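Local structure of hypothetical protein (Streptococcus pneumoniae, 2HIY) at residues Asp104-Thr109 with Ile166-Ala171; Leu124-Glu129 with Ile138-Phe143. The protein is of unknown function, a conserved bacterial protein of the DUF1697 family built around two four-stranded antiparallel sheets. All blocks are in the same frame, centred on the assembly; numbering follows the deposited sequence.

Contact 1 of 2, residues Asp104-Thr109 with Ile166-Ala171; sequences DFLFYT and ITIRNA
Four backbone hydrogen bonds zip 104-109 to 166-171. Phe105 and Arg169 form one antiparallel hydrogen-bonded pair, and Phe107 and Thr167 the other. Phe105 N reaches Arg169 O at 2.7 Å, nearly straight and nearly along the C=O axis. Phe107 N meets Thr167 O at 2.8 Å from above the carbonyl plane, whereas Thr167 N lies on a lone pair of Phe107 O. Between them, Leu106 and Ile168 are a non-hydrogen-bonded pair.

Aliphatic side chains pack on the Leu106 face. Leu106, Ile166 and Ile168 point the same way. Leu106 CD2 touches Ile166 CD1 at 3.6 Å, and Leu106 CG lies 4.1 Å from Ile168 CG1. Tyr153 of helix 152-156 packs on Leu106 and Ile168.

The other face carries aromatic and polar groups. Phe105 CD2 sits over the centre of the Phe107 ring, 3.4 Å above its plane. Arg169 CG lies at the edge of that ring, 3.8 Å from Phe107 CE2. The bend at chi2 (-70°) leaves CG there while the chain end leads away from 104-109. Arg169 NH1 donates to Ile168 O at 3.0 Å. Thr167 CG2 lies over one guanidinium face, toward its rim. Asn47 OD1 binds NE, and the carbonyls of Val11 and Gly46 bind NH2, gripping the group on several sides. The topology is ferredoxin-like, beta-alpha-beta-beta-alpha-beta: its first strand, 102-108, pairs here with its last, 166-170, outermost within this chain.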
loop_
_atom_site.group_PDB
_atom_site.type_symbol
_atom_site.label_atom_id
_atom_site.label_comp_id
_atom_site.label_asym_id
_atom_site.label_seq_id
_atom_site.Cartn_x
_atom_site.Cartn_y
_atom_site.Cartn_z
ATOM N N ASP D 104 14.579 -19.703 0.806
ATOM C CA ASP D 104 13.371 -20.028 1.548
ATOM C C ASP D 104 13.259 -21.512 1.792
ATOM O O ASP D 104 13.731 -22.313 0.977
ATOM C CB ASP D 104 12.166 -19.525 0.775
ATOM C CG ASP D 104 12.227 -18.016 0.592
ATOM O OD1 ASP D 104 12.132 -17.290 1.608
ATOM O OD2 ASP D 104 12.443 -17.534 -0.547
ATOM N N PHE D 105 12.615 -21.871 2.908
ATOM C CA PHE D 105 12.294 -23.265 3.151
ATOM C C PHE D 105 10.772 -23.359 3.151
ATOM O O PHE D 105 10.117 -22.612 3.878
ATOM C CB PHE D 105 12.846 -23.750 4.483
ATOM C CG PHE D 105 12.850 -25.253 4.607
ATOM C CD1 PHE D 105 13.817 -25.993 3.962
ATOM C CD2 PHE D 105 11.867 -25.922 5.321
ATOM C CE1 PHE D 105 13.844 -27.366 4.066
ATOM C CE2 PHE D 105 11.890 -27.278 5.441
ATOM C CZ PHE D 105 12.880 -28.016 4.798
ATOM N N LEU D 106 10.246 -24.280 2.367
ATOM C CA LEU D 106 8.801 -24.512 2.293
ATOM C C LEU D 106 8.493 -25.730 3.163
ATOM O O LEU D 106 8.692 -26.865 2.728
ATOM C CB LEU D 106 8.377 -24.783 0.839
ATOM C CG LEU D 106 8.438 -23.595 -0.137
ATOM C CD1 LEU D 106 9.883 -23.136 -0.368
ATOM C CD2 LEU D 106 7.859 -24.014 -1.480
ATOM N N PHE D 107 8.050 -25.489 4.400
ATOM C CA PHE D 107 7.797 -26.598 5.321
ATOM C C PHE D 107 6.509 -27.317 4.953
ATOM O O PHE D 107 5.451 -26.691 4.762
ATOM C CB PHE D 107 7.614 -26.098 6.744
ATOM C CG PHE D 107 8.890 -25.711 7.450
ATOM C CD1 PHE D 107 9.633 -26.661 8.158
ATOM C CD2 PHE D 107 9.327 -24.361 7.501
ATOM C CE1 PHE D 107 10.815 -26.290 8.866
ATOM C CE2 PHE D 107 10.484 -23.996 8.210
ATOM C CZ PHE D 107 11.217 -24.968 8.877
ATOM N N TYR D 108 6.582 -28.642 4.858
ATOM C CA TYR D 108 5.385 -29.432 4.682
ATOM C C TYR D 108 4.481 -29.301 5.900
ATOM O O TYR D 108 4.930 -29.014 6.990
ATOM C CB TYR D 108 5.764 -30.889 4.454
ATOM C CG TYR D 108 6.622 -31.138 3.216
ATOM C CD1 TYR D 108 6.410 -30.437 2.021
ATOM C CD2 TYR D 108 7.611 -32.139 3.238
ATOM C CE1 TYR D 108 7.211 -30.709 0.869
ATOM C CE2 TYR D 108 8.388 -32.410 2.109
ATOM C CZ TYR D 108 8.165 -31.715 0.947
ATOM O OH TYR D 108 8.940 -32.033 -0.170
ATOM N N THR D 109 3.187 -29.522 5.715
ATOM C CA THR D 109 2.215 -29.479 6.806
ATOM C C THR D 109 1.633 -30.869 7.063
ATOM O O THR D 109 1.735 -31.774 6.249
ATOM C CB THR D 109 1.073 -28.535 6.463
ATOM O OG1 THR D 109 0.480 -28.946 5.220
ATOM C CG2 THR D 109 1.550 -27.074 6.366
ATOM N N ILE D 166 1.540 -25.265 2.751
ATOM C CA ILE D 166 2.950 -25.248 3.125
ATOM C C ILE D 166 3.182 -24.031 3.984
ATOM O O ILE D 166 2.399 -23.075 3.910
ATOM C CB ILE D 166 3.901 -25.209 1.915
ATOM C CG1 ILE D 166 3.531 -24.056 0.993
ATOM C CG2 ILE D 166 3.929 -26.563 1.216
ATOM C CD1 ILE D 166 4.528 -23.741 -0.083
ATOM N N THR D 167 4.243 -24.056 4.769
ATOM C CA THR D 167 4.549 -22.929 5.618
ATOM C C THR D 167 5.918 -22.412 5.198
ATOM O O THR D 167 6.927 -23.077 5.412
ATOM C CB THR D 167 4.575 -23.363 7.095
ATOM O OG1 THR D 167 3.412 -24.183 7.365
ATOM C CG2 THR D 167 4.599 -22.156 7.975
ATOM N N ILE D 168 5.942 -21.220 4.623
ATOM C CA ILE D 168 7.179 -20.726 4.026
ATOM C C ILE D 168 7.914 -19.882 5.048
ATOM O O ILE D 168 7.334 -18.977 5.669
ATOM C CB ILE D 168 6.881 -19.896 2.792
ATOM C CG1 ILE D 168 6.138 -20.758 1.773
ATOM C CG2 ILE D 168 8.209 -19.315 2.223
ATOM C CD1 ILE D 168 5.750 -20.016 0.472
ATOM N N ARG D 169 9.200 -20.161 5.235
ATOM C CA ARG D 169 10.056 -19.352 6.099
ATOM C C ARG D 169 11.353 -19.057 5.390
ATOM O O ARG D 169 11.876 -19.900 4.664
ATOM C CB ARG D 169 10.379 -20.112 7.400
ATOM C CG ARG D 169 9.125 -20.450 8.258
ATOM C CD ARG D 169 8.556 -19.156 8.847
ATOM N NE ARG D 169 7.420 -19.348 9.764
ATOM C CZ ARG D 169 6.139 -19.255 9.433
ATOM N NH1 ARG D 169 5.773 -19.028 8.187
ATOM N NH2 ARG D 169 5.214 -19.425 10.378
ATOM N N ASN D 170 11.887 -17.873 5.563
ATOM C CA ASN D 170 13.193 -17.603 4.988
ATOM C C ASN D 170 14.291 -18.379 5.713
ATOM O O ASN D 170 14.080 -18.961 6.793
ATOM C CB ASN D 170 13.474 -16.105 4.851
ATOM C CG ASN D 170 13.516 -15.384 6.171
ATOM O OD1 ASN D 170 14.025 -15.897 7.164
ATOM N ND2 ASN D 170 13.055 -14.130 6.161
ATOM N N ALA D 171 15.480 -18.417 5.107
ATOM C CA ALA D 171 16.559 -19.167 5.696
ATOM C C ALA D 171 16.955 -18.689 7.075
ATOM O O ALA D 171 17.370 -19.484 7.905
ATOM C CB ALA D 171 17.773 -19.152 4.774
#

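Contact 2 of 2, residues Leu124-Glu129 with Ile138-Phe143; sequences LELKDE and IFWGKF
Within the two segments the indole of Trp140 is met at its edge. Glu129 CB and OE1 lie near its plane beside NE1, and Leu124 CD1 lies at the far rim, 4.1 Å from Trp140 CH2. Leu126 CD2 comes in obliquely, 4.1 Å from Trp140 CZ2. Tyr153 of helix 152-156 and Trp140 meet edge-to-face. The Phe143 ring has Glu129 N at its edge, 3.7 Å from Phe143 CD2. The Asp128 and Phe143 side chains cross at about a right angle, while the carboxylate and ring planes are 30° apart. Asp128 OD1 approaches Phe143 CD2 to 3.3 Å, and Asp128 OD2 is hydrogen-bonded to Ser147 OG.

Trp140 NE1 donates to Glu129 OE1 at 2.8 Å, using the anti lone pair of that oxygen. Glu129 CG stands between the backbone N and carbonyl carbon (chi1 68°), and the extended chain runs beside the indole. Here the loop after helix 114-122 enters strand 129-133, which forms a beta hairpin with strand 137-142. Glu129 and Lys142 are an antiparallel non-hydrogen-bonded pair, and Asp128 centres an inverse gamma turn.

Glu129 OE2 takes Lys127 N at 2.8 Å, almost straight. Ala152 N and Tyr153 N also bind this carboxylate. Such multiple donors would be expected to favour its charged form. Asp128 O accepts Phe143 N at 3.2 Å. Lys142 folds back at chi2 and chi3, so Lys142 NZ reaches Trp140 O at 2.9 Å and makes a salt bridge with Asp104 OD2.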
loop_
_atom_site.group_PDB
_atom_site.type_symbol
_atom_site.label_atom_id
_atom_site.label_comp_id
_atom_site.label_asym_id
_atom_site.label_seq_id
_atom_site.Cartn_x
_atom_site.Cartn_y
_atom_site.Cartn_z
ATOM N N LEU D 124 7.374 -27.559 -12.886
ATOM C CA LEU D 124 7.653 -26.158 -13.143
ATOM C C LEU D 124 9.002 -25.996 -13.856
ATOM O O LEU D 124 9.975 -26.674 -13.514
ATOM C CB LEU D 124 7.679 -25.392 -11.827
ATOM C CG LEU D 124 6.459 -25.510 -10.919
ATOM C CD1 LEU D 124 6.711 -24.707 -9.639
ATOM C CD2 LEU D 124 5.200 -24.990 -11.624
ATOM N N GLU D 125 9.048 -25.088 -14.828
ATOM C CA GLU D 125 10.328 -24.818 -15.475
ATOM C C GLU D 125 11.139 -23.808 -14.662
ATOM O O GLU D 125 10.831 -22.624 -14.652
ATOM C CB GLU D 125 10.181 -24.355 -16.948
ATOM C CG GLU D 125 11.569 -24.227 -17.637
ATOM C CD GLU D 125 11.519 -23.807 -19.104
ATOM O OE1 GLU D 125 10.571 -23.102 -19.508
ATOM O OE2 GLU D 125 12.433 -24.178 -19.867
ATOM N N LEU D 126 12.165 -24.307 -13.989
ATOM C CA LEU D 126 13.033 -23.450 -13.179
ATOM C C LEU D 126 13.926 -22.594 -14.049
ATOM O O LEU D 126 14.328 -23.005 -15.147
ATOM C CB LEU D 126 13.869 -24.301 -12.258
ATOM C CG LEU D 126 13.093 -25.257 -11.358
ATOM C CD1 LEU D 126 14.069 -25.938 -10.423
ATOM C CD2 LEU D 126 11.979 -24.524 -10.552
ATOM N N LYS D 127 14.236 -21.414 -13.542
ATOM C CA LYS D 127 15.149 -20.487 -14.198
ATOM C C LYS D 127 16.317 -20.196 -13.236
ATOM O O LYS D 127 17.077 -21.129 -12.958
ATOM C CB LYS D 127 14.424 -19.241 -14.684
ATOM C CG LYS D 127 13.369 -19.562 -15.780
ATOM C CD LYS D 127 14.065 -19.854 -17.096
ATOM C CE LYS D 127 13.087 -20.034 -18.241
ATOM N NZ LYS D 127 13.883 -20.159 -19.507
ATOM N N ASP D 128 16.442 -18.980 -12.715
ATOM C CA ASP D 128 17.693 -18.674 -11.988
ATOM C C ASP D 128 17.521 -19.024 -10.502
ATOM O O ASP D 128 17.483 -18.171 -9.610
ATOM C CB ASP D 128 18.076 -17.216 -12.164
ATOM C CG ASP D 128 19.512 -16.921 -11.736
ATOM O OD1 ASP D 128 20.315 -17.889 -11.678
ATOM O OD2 ASP D 128 19.783 -15.723 -11.467
ATOM N N GLU D 129 17.442 -20.329 -10.267
ATOM C CA GLU D 129 17.062 -20.838 -8.967
ATOM C C GLU D 129 17.454 -22.284 -8.874
ATOM O O GLU D 129 17.751 -22.932 -9.891
ATOM C CB GLU D 129 15.538 -20.679 -8.769
ATOM C CG GLU D 129 14.713 -21.586 -9.678
ATOM C CD GLU D 129 13.344 -21.029 -9.939
ATOM O OE1 GLU D 129 12.571 -20.843 -8.966
ATOM O OE2 GLU D 129 13.035 -20.732 -11.111
ATOM N N ILE D 138 10.944 -28.155 1.376
ATOM C CA ILE D 138 11.723 -27.875 0.153
ATOM C C ILE D 138 12.660 -26.705 0.407
ATOM O O ILE D 138 12.211 -25.629 0.821
ATOM C CB ILE D 138 10.794 -27.494 -1.027
ATOM C CG1 ILE D 138 9.729 -28.573 -1.208
ATOM C CG2 ILE D 138 11.611 -27.319 -2.322
ATOM C CD1 ILE D 138 8.671 -28.228 -2.252
ATOM N N PHE D 139 13.971 -26.903 0.209
ATOM C CA PHE D 139 14.903 -25.785 0.161
ATOM C C PHE D 139 14.809 -25.133 -1.210
ATOM O O PHE D 139 14.877 -25.839 -2.214
ATOM C CB PHE D 139 16.351 -26.287 0.300
ATOM C CG PHE D 139 16.641 -27.108 1.543
ATOM C CD1 PHE D 139 17.099 -26.475 2.694
ATOM C CD2 PHE D 139 16.523 -28.513 1.544
ATOM C CE1 PHE D 139 17.420 -27.219 3.838
ATOM C CE2 PHE D 139 16.823 -29.250 2.674
ATOM C CZ PHE D 139 17.297 -28.596 3.823
ATOM N N TRP D 140 14.706 -23.809 -1.285
ATOM C CA TRP D 140 14.541 -23.177 -2.602
ATOM C C TRP D 140 15.269 -21.866 -2.619
ATOM O O TRP D 140 14.917 -20.906 -1.890
ATOM C CB TRP D 140 13.058 -23.013 -2.896
ATOM C CG TRP D 140 12.667 -22.810 -4.312
ATOM C CD1 TRP D 140 13.369 -22.213 -5.340
ATOM C CD2 TRP D 140 11.424 -23.224 -4.876
ATOM N NE1 TRP D 140 12.632 -22.230 -6.519
ATOM C CE2 TRP D 140 11.431 -22.853 -6.251
ATOM C CE3 TRP D 140 10.293 -23.879 -4.357
ATOM C CZ2 TRP D 140 10.341 -23.117 -7.106
ATOM C CZ3 TRP D 140 9.212 -24.142 -5.204
ATOM C CH2 TRP D 140 9.256 -23.762 -6.566
ATOM N N GLY D 141 16.345 -21.811 -3.406
ATOM C CA GLY D 141 17.229 -20.646 -3.461
ATOM C C GLY D 141 17.032 -19.948 -4.788
ATOM O O GLY D 141 16.860 -20.593 -5.824
ATOM N N LYS D 142 17.043 -18.624 -4.734
ATOM C CA LYS D 142 16.985 -17.810 -5.937
ATOM C C LYS D 142 18.263 -16.967 -5.975
ATOM O O LYS D 142 18.595 -16.266 -5.017
ATOM C CB LYS D 142 15.720 -16.916 -5.910
ATOM C CG LYS D 142 14.375 -17.645 -6.170
ATOM C CD LYS D 142 13.891 -18.578 -5.068
ATOM C CE LYS D 142 13.710 -17.905 -3.740
ATOM N NZ LYS D 142 13.024 -18.842 -2.779
ATOM N N PHE D 143 18.994 -17.024 -7.084
ATOM C CA PHE D 143 20.365 -16.505 -7.077
ATOM C C PHE D 143 20.470 -15.019 -7.054
ATOM O O PHE D 143 21.408 -14.496 -6.428
ATOM C CB PHE D 143 21.163 -17.074 -8.239
ATOM C CG PHE D 143 21.437 -18.532 -8.099
ATOM C CD1 PHE D 143 22.399 -18.965 -7.201
ATOM C CD2 PHE D 143 20.752 -19.475 -8.840
ATOM C CE1 PHE D 143 22.660 -20.332 -7.038
ATOM C CE2 PHE D 143 21.001 -20.864 -8.693
ATOM C CZ PHE D 143 21.960 -21.272 -7.775
#

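In the fold
Both contacts reach the same antiparallel sheet, in which strands 102-108 and 137-142 are neighbours. Contact 1 is buried near the centre of the chain. Contact 2 is partly buried, its centre about 18 Å from the centre of the chain, and is nested within the loop that contact 1 closes. Paired backbones carry contact 1, with side chains packed on both faces. Contact 2 has a single bridge, and a backbone bond and an indole-carboxylate bond join the loop to the strand. The two meet where Lys142 NZ lies 2.7 Å from Asp104 OD2, and where the rings of Phe105 and Phe139 meet edge-to-face. Helix 152-156 touches both contacts.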